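Local coordinates for CCHC-type domain-containing protein (Trypanosoma brucei brucei, PDB 7C45) that probably acts as a 3'-5' exoribonuclease that trims guide RNA, and binds oligouridine through two zinc knuckles beside its nuclease domain, at residues 126-131 with 149-154; 258-263 with 269-274; 280-285 with 289-294. All coordinates share one frame; numbering follows the deposited sequence.

Contact 1: 126-131 with 149-154; sequences VFFTAI and KSVAGL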
loop_
_atom_site.group_PDB
_atom_site.type_symbol
_atom_site.label_atom_id
_atom_site.label_comp_id
_atom_site.label_asym_id
_atom_site.label_seq_id
_atom_site.Cartn_x
_atom_site.Cartn_y
_atom_site.Cartn_z
ATOM N N VAL A 126 -3.241 4.839 -3.840
ATOM C CA VAL A 126 -3.617 5.962 -4.700
ATOM C C VAL A 126 -3.930 5.473 -6.118
ATOM O O VAL A 126 -4.903 5.924 -6.740
ATOM C CB VAL A 126 -2.518 7.038 -4.694
ATOM C CG1 VAL A 126 -2.831 8.145 -5.667
ATOM C CG2 VAL A 126 -2.377 7.632 -3.287
ATOM N N PHE A 127 -3.103 4.557 -6.648
ATOM C CA PHE A 127 -3.370 3.959 -7.962
ATOM C C PHE A 127 -4.785 3.389 -8.011
ATOM O O PHE A 127 -5.566 3.689 -8.927
ATOM C CB PHE A 127 -2.331 2.869 -8.268
ATOM C CG PHE A 127 -1.995 2.716 -9.749
ATOM C CD1 PHE A 127 -2.985 2.727 -10.703
ATOM C CD2 PHE A 127 -0.682 2.591 -10.159
ATOM C CE1 PHE A 127 -2.682 2.578 -12.069
ATOM C CE2 PHE A 127 -0.348 2.465 -11.517
ATOM C CZ PHE A 127 -1.362 2.463 -12.469
ATOM N N PHE A 128 -5.144 2.590 -7.011
ATOM C CA PHE A 128 -6.474 1.991 -7.002
ATOM C C PHE A 128 -7.552 3.058 -6.899
ATOM O O PHE A 128 -8.566 2.993 -7.602
ATOM C CB PHE A 128 -6.608 0.986 -5.864
ATOM C CG PHE A 128 -7.894 0.189 -5.905
ATOM C CD1 PHE A 128 -8.020 -0.891 -6.765
ATOM C CD2 PHE A 128 -8.963 0.529 -5.104
ATOM C CE1 PHE A 128 -9.193 -1.621 -6.809
ATOM C CE2 PHE A 128 -10.139 -0.205 -5.138
ATOM C CZ PHE A 128 -10.251 -1.279 -5.983
ATOM N N THR A 129 -7.349 4.062 -6.038
ATOM C CA THR A 129 -8.321 5.151 -5.969
ATOM C C THR A 129 -8.442 5.877 -7.304
ATOM O O THR A 129 -9.551 6.196 -7.734
ATOM C CB THR A 129 -7.948 6.122 -4.847
ATOM O OG1 THR A 129 -8.036 5.421 -3.611
ATOM C CG2 THR A 129 -8.917 7.302 -4.820
ATOM N N ALA A 130 -7.315 6.118 -7.992
ATOM C CA ALA A 130 -7.355 6.858 -9.252
ATOM C C ALA A 130 -8.182 6.119 -10.290
ATOM O O ALA A 130 -8.877 6.743 -11.102
ATOM C CB ALA A 130 -5.933 7.088 -9.775
ATOM N N ILE A 131 -8.126 4.794 -10.255
ATOM C CA ILE A 131 -8.955 3.980 -11.141
ATOM C C ILE A 131 -10.426 4.191 -10.812
ATOM O O ILE A 131 -11.250 4.439 -11.702
ATOM C CB ILE A 131 -8.551 2.501 -11.027
ATOM C CG1 ILE A 131 -7.150 2.301 -11.626
ATOM C CG2 ILE A 131 -9.587 1.571 -11.696
ATOM C CD1 ILE A 131 -6.551 0.932 -11.365
ATOM N N LYS A 149 -8.412 -8.089 -2.730
ATOM C CA LYS A 149 -9.509 -8.899 -3.255
ATOM C C LYS A 149 -9.968 -8.397 -4.615
ATOM O O LYS A 149 -10.150 -9.183 -5.559
ATOM C CB LYS A 149 -10.665 -8.889 -2.251
ATOM C CG LYS A 149 -11.881 -9.721 -2.622
ATOM C CD LYS A 149 -12.690 -10.012 -1.363
ATOM C CE LYS A 149 -14.196 -9.900 -1.584
ATOM N NZ LYS A 149 -14.680 -10.832 -2.619
ATOM N N SER A 150 -10.150 -7.090 -4.742
ATOM C CA SER A 150 -10.646 -6.549 -5.997
ATOM C C SER A 150 -9.611 -6.656 -7.114
ATOM O O SER A 150 -9.975 -6.896 -8.265
ATOM C CB SER A 150 -11.084 -5.102 -5.807
ATOM O OG SER A 150 -11.302 -4.503 -7.065
ATOM N N VAL A 151 -8.328 -6.479 -6.809
ATOM C CA VAL A 151 -7.318 -6.464 -7.863
ATOM C C VAL A 151 -6.771 -7.858 -8.151
ATOM O O VAL A 151 -6.618 -8.240 -9.310
ATOM C CB VAL A 151 -6.177 -5.495 -7.511
ATOM C CG1 VAL A 151 -5.069 -5.657 -8.503
ATOM C CG2 VAL A 151 -6.685 -4.058 -7.499
ATOM N N ALA A 152 -6.456 -8.643 -7.131
ATOM C CA ALA A 152 -5.799 -9.928 -7.333
ATOM C C ALA A 152 -6.683 -11.118 -6.993
ATOM O O ALA A 152 -6.245 -12.259 -7.146
ATOM C CB ALA A 152 -4.509 -10.002 -6.505
ATOM N N GLY A 153 -7.906 -10.888 -6.533
ATOM C CA GLY A 153 -8.763 -11.983 -6.138
ATOM C C GLY A 153 -8.329 -12.682 -4.875
ATOM O O GLY A 153 -8.822 -13.770 -4.583
ATOM N N LEU A 154 -7.433 -12.077 -4.105
ATOM C CA LEU A 154 -6.838 -12.712 -2.939
ATOM C C LEU A 154 -7.533 -12.284 -1.657
ATOM O O LEU A 154 -7.856 -11.107 -1.473
ATOM C CB LEU A 154 -5.353 -12.372 -2.825
ATOM C CG LEU A 154 -4.409 -13.263 -3.621
ATOM C CD1 LEU A 154 -2.987 -12.771 -3.504
ATOM C CD2 LEU A 154 -4.526 -14.696 -3.134
#
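Phe-128 reaches out from helix 124-136 and brings the outer part of its ring against Ser-150 and Val-151 of helix 144-152, a helix-helix contact within the 3'-5' exonuclease domain of RNase H-like fold. The ring does nearly all the work on its side. Its CD1 atom meets the CG2 methyl of Val-151 at 3.5 Å, an apolar contact in which the methyl approaches obliquely. Nearby, the Ser-150 hydroxyl OG sits at the ring edge, close to its plane and 3.6 Å from Phe-128 CZ. No hydrogen bond joins the two segments. The side chains of Phe-128 and Val-151 pass each other in opposite senses; with chi1 at -172°, the Phe-128 ring swings clear of its own backbone N and spans the gap between segments 126-131 and 149-154, whose nearest CA atoms, of Phe-128 and Val-151, remain 8.5 Å apart.

The second shell secures both partners. Tyr-146 and Val-147, earlier on helix 144-152, also touch the Phe-128 side chain, which is buried. Val-151 rests on Leu-198 and Tyr-201 of helix 182-202, tying the contact to a third helix of the domain. Ser-150 also packs on Arg-292, while Thr-129 OG1 is hydrogen-bonded to Arg-140 O in the connecting loop. Gly-153 is the first residue past helix 144-152, with phi turned positive at 70°, and a weak hydrogen bond runs from Gly-153 N to Lys-149 O, 3.0 Å long.

Contact 2: 258-263 with 269-274; sequences CHFCGA and AECFKK. With ZN (zinc ion), chain C; nucleotides of chain B.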
loop_
_atom_site.group_PDB
_atom_site.type_symbol
_atom_site.label_atom_id
_atom_site.label_comp_id
_atom_site.label_asym_id
_atom_site.label_seq_id
_atom_site.Cartn_x
_atom_site.Cartn_y
_atom_site.Cartn_z
ATOM N N CYS A 258 -21.622 6.616 -14.548
ATOM C CA CYS A 258 -22.300 5.498 -15.184
ATOM C C CYS A 258 -22.763 5.913 -16.578
ATOM O O CYS A 258 -23.525 6.868 -16.730
ATOM C CB CYS A 258 -23.477 5.035 -14.339
ATOM S SG CYS A 258 -24.453 3.759 -15.151
ATOM N N HIS A 259 -22.281 5.213 -17.598
ATOM C CA HIS A 259 -22.705 5.552 -18.955
ATOM C C HIS A 259 -24.194 5.323 -19.184
ATOM O O HIS A 259 -24.752 5.893 -20.128
ATOM C CB HIS A 259 -21.925 4.725 -19.973
ATOM C CG HIS A 259 -20.481 5.088 -20.067
ATOM N ND1 HIS A 259 -19.615 4.472 -20.946
ATOM C CD2 HIS A 259 -19.745 5.998 -19.391
ATOM C CE1 HIS A 259 -18.408 4.990 -20.801
ATOM N NE2 HIS A 259 -18.460 5.921 -19.870
ATOM N N PHE A 260 -24.837 4.479 -18.380
ATOM C CA PHE A 260 -26.231 4.130 -18.655
ATOM C C PHE A 260 -27.201 5.151 -18.071
ATOM O O PHE A 260 -28.171 5.540 -18.733
ATOM C CB PHE A 260 -26.565 2.734 -18.120
ATOM C CG PHE A 260 -27.968 2.269 -18.480
ATOM C CD1 PHE A 260 -28.228 1.655 -19.704
ATOM C CD2 PHE A 260 -29.026 2.479 -17.612
ATOM C CE1 PHE A 260 -29.486 1.257 -20.022
ATOM C CE2 PHE A 260 -30.285 2.066 -17.926
ATOM C CZ PHE A 260 -30.519 1.452 -19.138
ATOM N N CYS A 261 -26.973 5.570 -16.826
ATOM C CA CYS A 261 -27.871 6.492 -16.152
ATOM C C CYS A 261 -27.226 7.821 -15.829
ATOM O O CYS A 261 -27.931 8.729 -15.399
ATOM C CB CYS A 261 -28.409 5.901 -14.847
ATOM S SG CYS A 261 -27.208 5.869 -13.476
ATOM N N GLY A 262 -25.913 7.952 -15.986
ATOM C CA GLY A 262 -25.256 9.218 -15.768
ATOM C C GLY A 262 -24.850 9.520 -14.337
ATOM O O GLY A 262 -24.200 10.548 -14.108
ATOM N N ALA A 263 -25.201 8.672 -13.375
ATOM C CA ALA A 263 -24.880 8.957 -11.980
ATOM C C ALA A 263 -23.410 8.694 -11.702
ATOM O O ALA A 263 -22.789 7.811 -12.300
ATOM C CB ALA A 263 -25.722 8.109 -11.033
ATOM N N ALA A 269 -21.663 -1.430 -15.740
ATOM C CA ALA A 269 -21.717 -2.860 -15.441
ATOM C C ALA A 269 -22.384 -3.148 -14.105
ATOM O O ALA A 269 -22.854 -4.271 -13.892
ATOM C CB ALA A 269 -20.316 -3.456 -15.432
ATOM N N GLU A 270 -22.430 -2.155 -13.218
ATOM C CA GLU A 270 -22.997 -2.276 -11.888
ATOM C C GLU A 270 -24.337 -1.569 -11.733
ATOM O O GLU A 270 -24.856 -1.517 -10.618
ATOM C CB GLU A 270 -22.021 -1.698 -10.848
ATOM C CG GLU A 270 -20.539 -1.965 -11.102
ATOM C CD GLU A 270 -19.629 -0.953 -10.418
ATOM O OE1 GLU A 270 -18.504 -1.334 -10.026
ATOM O OE2 GLU A 270 -20.022 0.223 -10.267
ATOM N N CYS A 271 -24.904 -1.015 -12.804
ATOM C CA CYS A 271 -26.028 -0.084 -12.692
ATOM C C CYS A 271 -27.317 -0.793 -12.312
ATOM O O CYS A 271 -27.793 -1.658 -13.053
ATOM C CB CYS A 271 -26.208 0.654 -14.019
ATOM S SG CYS A 271 -27.524 1.858 -13.983
ATOM N N PHE A 272 -27.905 -0.395 -11.180
ATOM C CA PHE A 272 -29.194 -0.935 -10.764
ATOM C C PHE A 272 -30.284 -0.596 -11.768
ATOM O O PHE A 272 -31.219 -1.369 -11.954
ATOM C CB PHE A 272 -29.593 -0.400 -9.382
ATOM C CG PHE A 272 -28.650 -0.782 -8.273
ATOM C CD1 PHE A 272 -27.988 -1.993 -8.289
ATOM C CD2 PHE A 272 -28.439 0.088 -7.207
ATOM C CE1 PHE A 272 -27.108 -2.331 -7.252
ATOM C CE2 PHE A 272 -27.581 -0.245 -6.172
ATOM C CZ PHE A 272 -26.913 -1.465 -6.199
ATOM N N LYS A 273 -30.202 0.571 -12.403
ATOM C CA LYS A 273 -31.260 0.945 -13.338
ATOM C C LYS A 273 -31.198 0.100 -14.601
ATOM O O LYS A 273 -32.225 -0.394 -15.064
ATOM C CB LYS A 273 -31.176 2.438 -13.649
ATOM C CG LYS A 273 -31.390 3.309 -12.398
ATOM C CD LYS A 273 -31.682 4.734 -12.786
ATOM C CE LYS A 273 -32.119 5.599 -11.597
ATOM N NZ LYS A 273 -31.870 7.047 -11.903
ATOM N N LYS A 274 -29.998 -0.129 -15.140
ATOM C CA LYS A 274 -29.887 -0.965 -16.333
ATOM C C LYS A 274 -30.291 -2.397 -16.026
ATOM O O LYS A 274 -30.898 -3.074 -16.866
ATOM C CB LYS A 274 -28.469 -0.898 -16.892
ATOM C CG LYS A 274 -28.199 -1.826 -18.067
ATOM C CD LYS A 274 -26.757 -1.756 -18.504
ATOM C CE LYS A 274 -26.557 -2.415 -19.874
ATOM N NZ LYS A 274 -25.134 -2.369 -20.222
HETATM ZN ZN ZN C . -26.186 3.743 -13.599
ATOM P P U B 4 -24.837 1.025 0.416
ATOM O OP1 U B 4 -24.096 0.982 1.705
ATOM O OP2 U B 4 -26.222 1.558 0.410
ATOM O "O5'" U B 4 -23.990 1.790 -0.704
ATOM C "C5'" U B 4 -24.363 1.767 -2.088
ATOM C "C4'" U B 4 -23.642 0.682 -2.857
ATOM O "O4'" U B 4 -24.341 0.404 -4.104
ATOM C "C3'" U B 4 -22.192 0.957 -3.244
ATOM O "O3'" U B 4 -21.517 -0.303 -3.202
ATOM C "C2'" U B 4 -22.326 1.390 -4.712
ATOM O "O2'" U B 4 -21.154 1.215 -5.482
ATOM C "C1'" U B 4 -23.423 0.450 -5.177
ATOM N N1 U B 4 -24.179 0.815 -6.387
ATOM C C2 U B 4 -24.157 -0.054 -7.474
ATOM O O2 U B 4 -23.470 -1.046 -7.518
ATOM N N3 U B 4 -24.940 0.308 -8.548
ATOM C C4 U B 4 -25.741 1.420 -8.612
ATOM O O4 U B 4 -26.418 1.614 -9.626
ATOM C C5 U B 4 -25.734 2.248 -7.444
ATOM C C6 U B 4 -24.991 1.928 -6.397
ATOM P P U B 3 -28.633 -4.761 1.225
ATOM O OP1 U B 3 -28.959 -4.431 2.630
ATOM O OP2 U B 3 -29.658 -4.879 0.170
ATOM O "O5'" U B 3 -27.575 -3.691 0.732
ATOM C "C5'" U B 3 -26.405 -3.453 1.494
ATOM C "C4'" U B 3 -25.390 -2.676 0.705
ATOM O "O4'" U B 3 -24.953 -3.486 -0.420
ATOM C "C3'" U B 3 -25.895 -1.365 0.103
ATOM O "O3'" U B 3 -24.788 -0.498 -0.057
ATOM C "C2'" U B 3 -26.320 -1.803 -1.281
ATOM O "O2'" U B 3 -26.400 -0.768 -2.230
ATOM C "C1'" U B 3 -25.202 -2.784 -1.616
ATOM N N1 U B 3 -25.542 -3.702 -2.716
ATOM C C2 U B 3 -24.773 -3.607 -3.862
ATOM O O2 U B 3 -23.809 -2.870 -3.985
ATOM N N3 U B 3 -25.148 -4.451 -4.876
ATOM C C4 U B 3 -26.204 -5.336 -4.868
ATOM O O4 U B 3 -26.387 -6.009 -5.869
ATOM C C5 U B 3 -26.963 -5.363 -3.658
ATOM C C6 U B 3 -26.614 -4.554 -2.649
#
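Lys-274 lays the start of its side chain flat over the Phe-260 ring: CB stands nearly above the ring centre, 3.5 Å from the centroid and only 10° off the normal, a CH-pi contact. Phe-260 is put there by its first torsion (chi1 -175°), which carries the ring away from the backbone N and against the helix 272-275. The lysine crosses the ring at a slant and then leads away, and its NZ forms a salt bridge with Glu-268. Cys-271 SG also approaches this ring, but obliquely.

Next to this pair, Cys-258, Cys-261 and Cys-271 turn their sulfurs onto one zinc ion, with Cys-271 SG bound at 2.3 Å; His-266 NE2 completes the three-cysteine, one-histidine site of a CCHC zinc knuckle. Alongside the metal, the Lys-273 chain passes Cys-261, its CD 4.0 Å from Cys-261 CB. Backbone N-H groups point at the sulfurs: those of Cys-261 and, weakly, Phe-260 at Cys-258 SG, that of Ala-263 at Cys-261 SG. Lys-274 N donates to Cys-271 SG at 3.4 Å, so Cys-271 both binds zinc and N-caps the helix.

The residues on either side of Cys-271 in the sequence bind the RNA. Phe-272 lies face to face with the base of U4 of chain B, whose N3 is 3.4 Å above the ring plane near its centre, while the base of U3 of chain B meets the ring edge. U4 N3 donates to Glu-270 O (2.8 Å), and Phe-272 N donates to U4 O4 (2.9 Å), both nearly straight. A donor at N3 beside an acceptor at position 4 is the uracil pattern; cytosine offers the reverse. The N-H bonds would probably temper the negative charge of the three zinc-bound thiolates.

Contact 3: 280-285 with 289-294; sequences KCSFCG and HTARNC. With ZN (zinc ion), chain D; nucleotides of chain B.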
loop_
_atom_site.group_PDB
_atom_site.type_symbol
_atom_site.label_atom_id
_atom_site.label_comp_id
_atom_site.label_asym_id
_atom_site.label_seq_id
_atom_site.Cartn_x
_atom_site.Cartn_y
_atom_site.Cartn_z
ATOM N N LYS A 280 -28.587 -10.980 -11.227
ATOM C CA LYS A 280 -28.434 -12.050 -10.255
ATOM C C LYS A 280 -26.956 -12.281 -9.960
ATOM O O LYS A 280 -26.091 -12.009 -10.794
ATOM C CB LYS A 280 -29.083 -13.351 -10.760
ATOM C CG LYS A 280 -30.487 -13.178 -11.347
ATOM C CD LYS A 280 -31.165 -14.511 -11.600
ATOM C CE LYS A 280 -30.250 -15.445 -12.365
ATOM N NZ LYS A 280 -29.753 -14.810 -13.618
ATOM N N CYS A 281 -26.676 -12.805 -8.770
ATOM C CA CYS A 281 -25.312 -13.200 -8.435
ATOM C C CYS A 281 -24.817 -14.241 -9.431
ATOM O O CYS A 281 -25.479 -15.256 -9.651
ATOM C CB CYS A 281 -25.255 -13.773 -7.024
ATOM S SG CYS A 281 -23.629 -14.397 -6.623
ATOM N N SER A 282 -23.666 -13.984 -10.044
ATOM C CA SER A 282 -23.170 -14.921 -11.062
ATOM C C SER A 282 -22.700 -16.242 -10.457
ATOM O O SER A 282 -22.545 -17.234 -11.188
ATOM C CB SER A 282 -22.053 -14.275 -11.863
ATOM O OG SER A 282 -20.938 -14.001 -11.074
ATOM N N PHE A 283 -22.481 -16.284 -9.145
ATOM C CA PHE A 283 -22.105 -17.537 -8.488
ATOM C C PHE A 283 -23.347 -18.364 -8.155
ATOM O O PHE A 283 -23.576 -19.418 -8.744
ATOM C CB PHE A 283 -21.268 -17.251 -7.232
ATOM C CG PHE A 283 -20.661 -18.486 -6.616
ATOM C CD1 PHE A 283 -19.505 -19.031 -7.125
ATOM C CD2 PHE A 283 -21.298 -19.138 -5.574
ATOM C CE1 PHE A 283 -18.948 -20.165 -6.564
ATOM C CE2 PHE A 283 -20.766 -20.271 -5.020
ATOM C CZ PHE A 283 -19.588 -20.793 -5.516
ATOM N N CYS A 284 -24.156 -17.908 -7.198
ATOM C CA CYS A 284 -25.268 -18.704 -6.690
ATOM C C CYS A 284 -26.586 -18.437 -7.388
ATOM O O CYS A 284 -27.564 -19.153 -7.128
ATOM C CB CYS A 284 -25.453 -18.451 -5.195
ATOM S SG CYS A 284 -26.123 -16.798 -4.851
ATOM N N GLY A 285 -26.654 -17.401 -8.209
ATOM C CA GLY A 285 -27.799 -17.163 -9.052
ATOM C C GLY A 285 -28.961 -16.411 -8.436
ATOM O O GLY A 285 -29.984 -16.244 -9.108
ATOM N N HIS A 289 -27.539 -9.563 -4.521
ATOM C CA HIS A 289 -26.126 -9.351 -4.215
ATOM C C HIS A 289 -25.275 -9.730 -5.426
ATOM O O HIS A 289 -25.744 -10.389 -6.355
ATOM C CB HIS A 289 -25.700 -10.154 -2.979
ATOM C CG HIS A 289 -25.691 -11.632 -3.199
ATOM N ND1 HIS A 289 -26.761 -12.436 -2.889
ATOM C CD2 HIS A 289 -24.742 -12.449 -3.719
ATOM C CE1 HIS A 289 -26.477 -13.686 -3.211
ATOM N NE2 HIS A 289 -25.257 -13.718 -3.705
ATOM N N THR A 290 -24.020 -9.288 -5.410
ATOM C CA THR A 290 -23.064 -9.594 -6.464
ATOM C C THR A 290 -22.159 -10.754 -6.056
ATOM O O THR A 290 -21.980 -11.051 -4.877
ATOM C CB THR A 290 -22.177 -8.387 -6.764
ATOM O OG1 THR A 290 -21.351 -8.159 -5.628
ATOM C CG2 THR A 290 -22.992 -7.158 -7.045
ATOM N N ALA A 291 -21.560 -11.382 -7.075
ATOM C CA ALA A 291 -20.576 -12.433 -6.858
ATOM C C ALA A 291 -19.470 -12.002 -5.904
ATOM O O ALA A 291 -19.027 -12.791 -5.068
ATOM C CB ALA A 291 -19.976 -12.846 -8.204
ATOM N N ARG A 292 -19.003 -10.752 -6.023
ATOM C CA ARG A 292 -17.914 -10.268 -5.166
ATOM C C ARG A 292 -18.294 -10.308 -3.688
ATOM O O ARG A 292 -17.417 -10.408 -2.827
ATOM C CB ARG A 292 -17.527 -8.841 -5.580
ATOM C CG ARG A 292 -16.163 -8.366 -5.075
ATOM C CD ARG A 292 -16.038 -6.840 -5.113
ATOM N NE ARG A 292 -14.730 -6.383 -4.626
ATOM C CZ ARG A 292 -14.386 -6.335 -3.341
ATOM N NH1 ARG A 292 -15.253 -6.717 -2.407
ATOM N NH2 ARG A 292 -13.172 -5.917 -2.981
ATOM N N ASN A 293 -19.596 -10.238 -3.380
ATOM C CA ASN A 293 -20.090 -10.226 -2.005
ATOM C C ASN A 293 -20.946 -11.453 -1.697
ATOM O O ASN A 293 -21.684 -11.463 -0.714
ATOM C CB ASN A 293 -20.874 -8.939 -1.730
ATOM C CG ASN A 293 -20.505 -8.299 -0.400
ATOM O OD1 ASN A 293 -19.553 -7.539 -0.316
ATOM N ND2 ASN A 293 -21.267 -8.597 0.637
ATOM N N CYS A 294 -20.850 -12.498 -2.514
ATOM C CA CYS A 294 -21.643 -13.695 -2.294
ATOM C C CYS A 294 -21.117 -14.474 -1.091
ATOM O O CYS A 294 -19.936 -14.820 -1.038
ATOM C CB CYS A 294 -21.623 -14.578 -3.548
ATOM S SG CYS A 294 -22.484 -16.138 -3.368
HETATM ZN ZN ZN D . -24.363 -15.369 -4.539
ATOM P P U B 2 -31.147 -10.712 1.362
ATOM O OP1 U B 2 -32.342 -9.844 1.467
ATOM O OP2 U B 2 -30.954 -11.569 0.171
ATOM O "O5'" U B 2 -29.874 -9.786 1.498
ATOM C "C5'" U B 2 -29.649 -8.988 2.646
ATOM C "C4'" U B 2 -28.422 -8.141 2.435
ATOM O "O4'" U B 2 -27.254 -9.013 2.434
ATOM C "C3'" U B 2 -28.398 -7.383 1.103
ATOM O "O3'" U B 2 -27.774 -6.124 1.274
ATOM C "C2'" U B 2 -27.514 -8.260 0.215
ATOM O "O2'" U B 2 -26.824 -7.557 -0.797
ATOM C "C1'" U B 2 -26.539 -8.862 1.226
ATOM N N1 U B 2 -26.064 -10.192 0.821
ATOM C C2 U B 2 -24.750 -10.263 0.431
ATOM O O2 U B 2 -24.032 -9.289 0.458
ATOM N N3 U B 2 -24.325 -11.514 0.038
ATOM C C4 U B 2 -25.096 -12.662 -0.022
ATOM O O4 U B 2 -24.583 -13.730 -0.391
ATOM C C5 U B 2 -26.458 -12.489 0.386
ATOM C C6 U B 2 -26.891 -11.286 0.774
ATOM P P U B 5 -20.028 -0.502 -2.623
ATOM O OP1 U B 5 -19.382 0.800 -2.356
ATOM O OP2 U B 5 -19.353 -1.472 -3.523
ATOM O "O5'" U B 5 -20.256 -1.316 -1.277
ATOM C "C5'" U B 5 -21.034 -0.779 -0.217
ATOM C "C4'" U B 5 -21.302 -1.813 0.850
ATOM O "O4'" U B 5 -22.275 -2.767 0.350
ATOM C "C3'" U B 5 -20.094 -2.633 1.319
ATOM O "O3'" U B 5 -20.171 -2.824 2.732
ATOM C "C2'" U B 5 -20.308 -3.981 0.635
ATOM O "O2'" U B 5 -19.745 -5.056 1.341
ATOM C "C1'" U B 5 -21.833 -4.071 0.615
ATOM N N1 U B 5 -22.392 -4.965 -0.412
ATOM C C2 U B 5 -23.335 -5.881 -0.006
ATOM O O2 U B 5 -23.718 -5.978 1.148
ATOM N N3 U B 5 -23.825 -6.684 -0.991
ATOM C C4 U B 5 -23.462 -6.658 -2.309
ATOM O O4 U B 5 -23.982 -7.461 -3.064
ATOM C C5 U B 5 -22.477 -5.681 -2.659
ATOM C C6 U B 5 -21.982 -4.882 -1.715
ATOM P P U B 3 -28.633 -4.761 1.225
ATOM O OP1 U B 3 -28.959 -4.431 2.630
ATOM O OP2 U B 3 -29.658 -4.879 0.170
ATOM O "O5'" U B 3 -27.575 -3.691 0.732
ATOM C "C5'" U B 3 -26.405 -3.453 1.494
ATOM C "C4'" U B 3 -25.390 -2.676 0.705
ATOM O "O4'" U B 3 -24.953 -3.486 -0.420
ATOM C "C3'" U B 3 -25.895 -1.365 0.103
ATOM O "O3'" U B 3 -24.788 -0.498 -0.057
ATOM C "C2'" U B 3 -26.320 -1.803 -1.281
ATOM O "O2'" U B 3 -26.400 -0.768 -2.230
ATOM C "C1'" U B 3 -25.202 -2.784 -1.616
ATOM N N1 U B 3 -25.542 -3.702 -2.716
ATOM C C2 U B 3 -24.773 -3.607 -3.862
ATOM O O2 U B 3 -23.809 -2.870 -3.985
ATOM N N3 U B 3 -25.148 -4.451 -4.876
ATOM C C4 U B 3 -26.204 -5.336 -4.868
ATOM O O4 U B 3 -26.387 -6.009 -5.869
ATOM C C5 U B 3 -26.963 -5.363 -3.658
ATOM C C6 U B 3 -26.614 -4.554 -2.649
HETATM O O HOH W 1 -22.656 -11.250 -9.829
#
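Cys-281 and Cys-284 face His-289 and Cys-294 across a zinc ion, the C-X2-C-X4-H-X4-C arrangement of a zinc knuckle. Metal bonds dominate: Cys-284 SG and Cys-294 SG each sit 2.3 Å from the zinc, joined by Cys-281 SG and His-289 NE2. The backbone N of Cys-284 donates to Cys-281 SG, and that of Phe-283 does so weakly.

Among the nonbonded contacts, Cys-284 SG lies at the edge of the His-289 ring, whereas Cys-281 SG approaches it obliquely. Phe-283 likewise takes Cys-294 SG at an oblique angle, 5.0 Å from its ring centroid. Ala-291 CB presses on Ser-282 OG at 3.2 Å, and one water accepts from both Ser-282 N and Ala-291 N, bridging the segments.

Ring-face contact and hydrogen bonds hold the RNA. Zinc fixes one end of the His-289 imidazole, and the ring offers a face to U2 of chain B, whose O4 stands 3.3 Å above its plane. Thr-290 N donates to O4 of U5 of chain B (3.0 Å), while U2 N3 donates to Asn-293 O (2.7 Å). Asn-293 then splits its amide between two nucleotides: ND2 donates to U2 O2 at 2.9 Å, and OD1 accepts from the ribose O2' of U5 at 3.0 Å.

Overall arrangement
Contacts 2 and 3 are successive zinc knuckles, their centres about 18 Å apart and their nearest atoms about 6 Å, and one RNA strand bridges them: contact 2 holds U4, while contact 3 holds U2 and U5, so the strand passes back and forth between the two. Contact 1 belongs to the nuclease domain, whose calcium site is formed by Asp-41, Glu-43 and Asp-191. It docks on contact 3 directly, through a probable hydrogen bond from Lys-149 NZ to Arg-292 O (2.8 Å), and comes within about 6 Å of the RNA at nearest atoms. Contacts 1 and 2 do not touch, their nearest atoms lying about 8 Å apart.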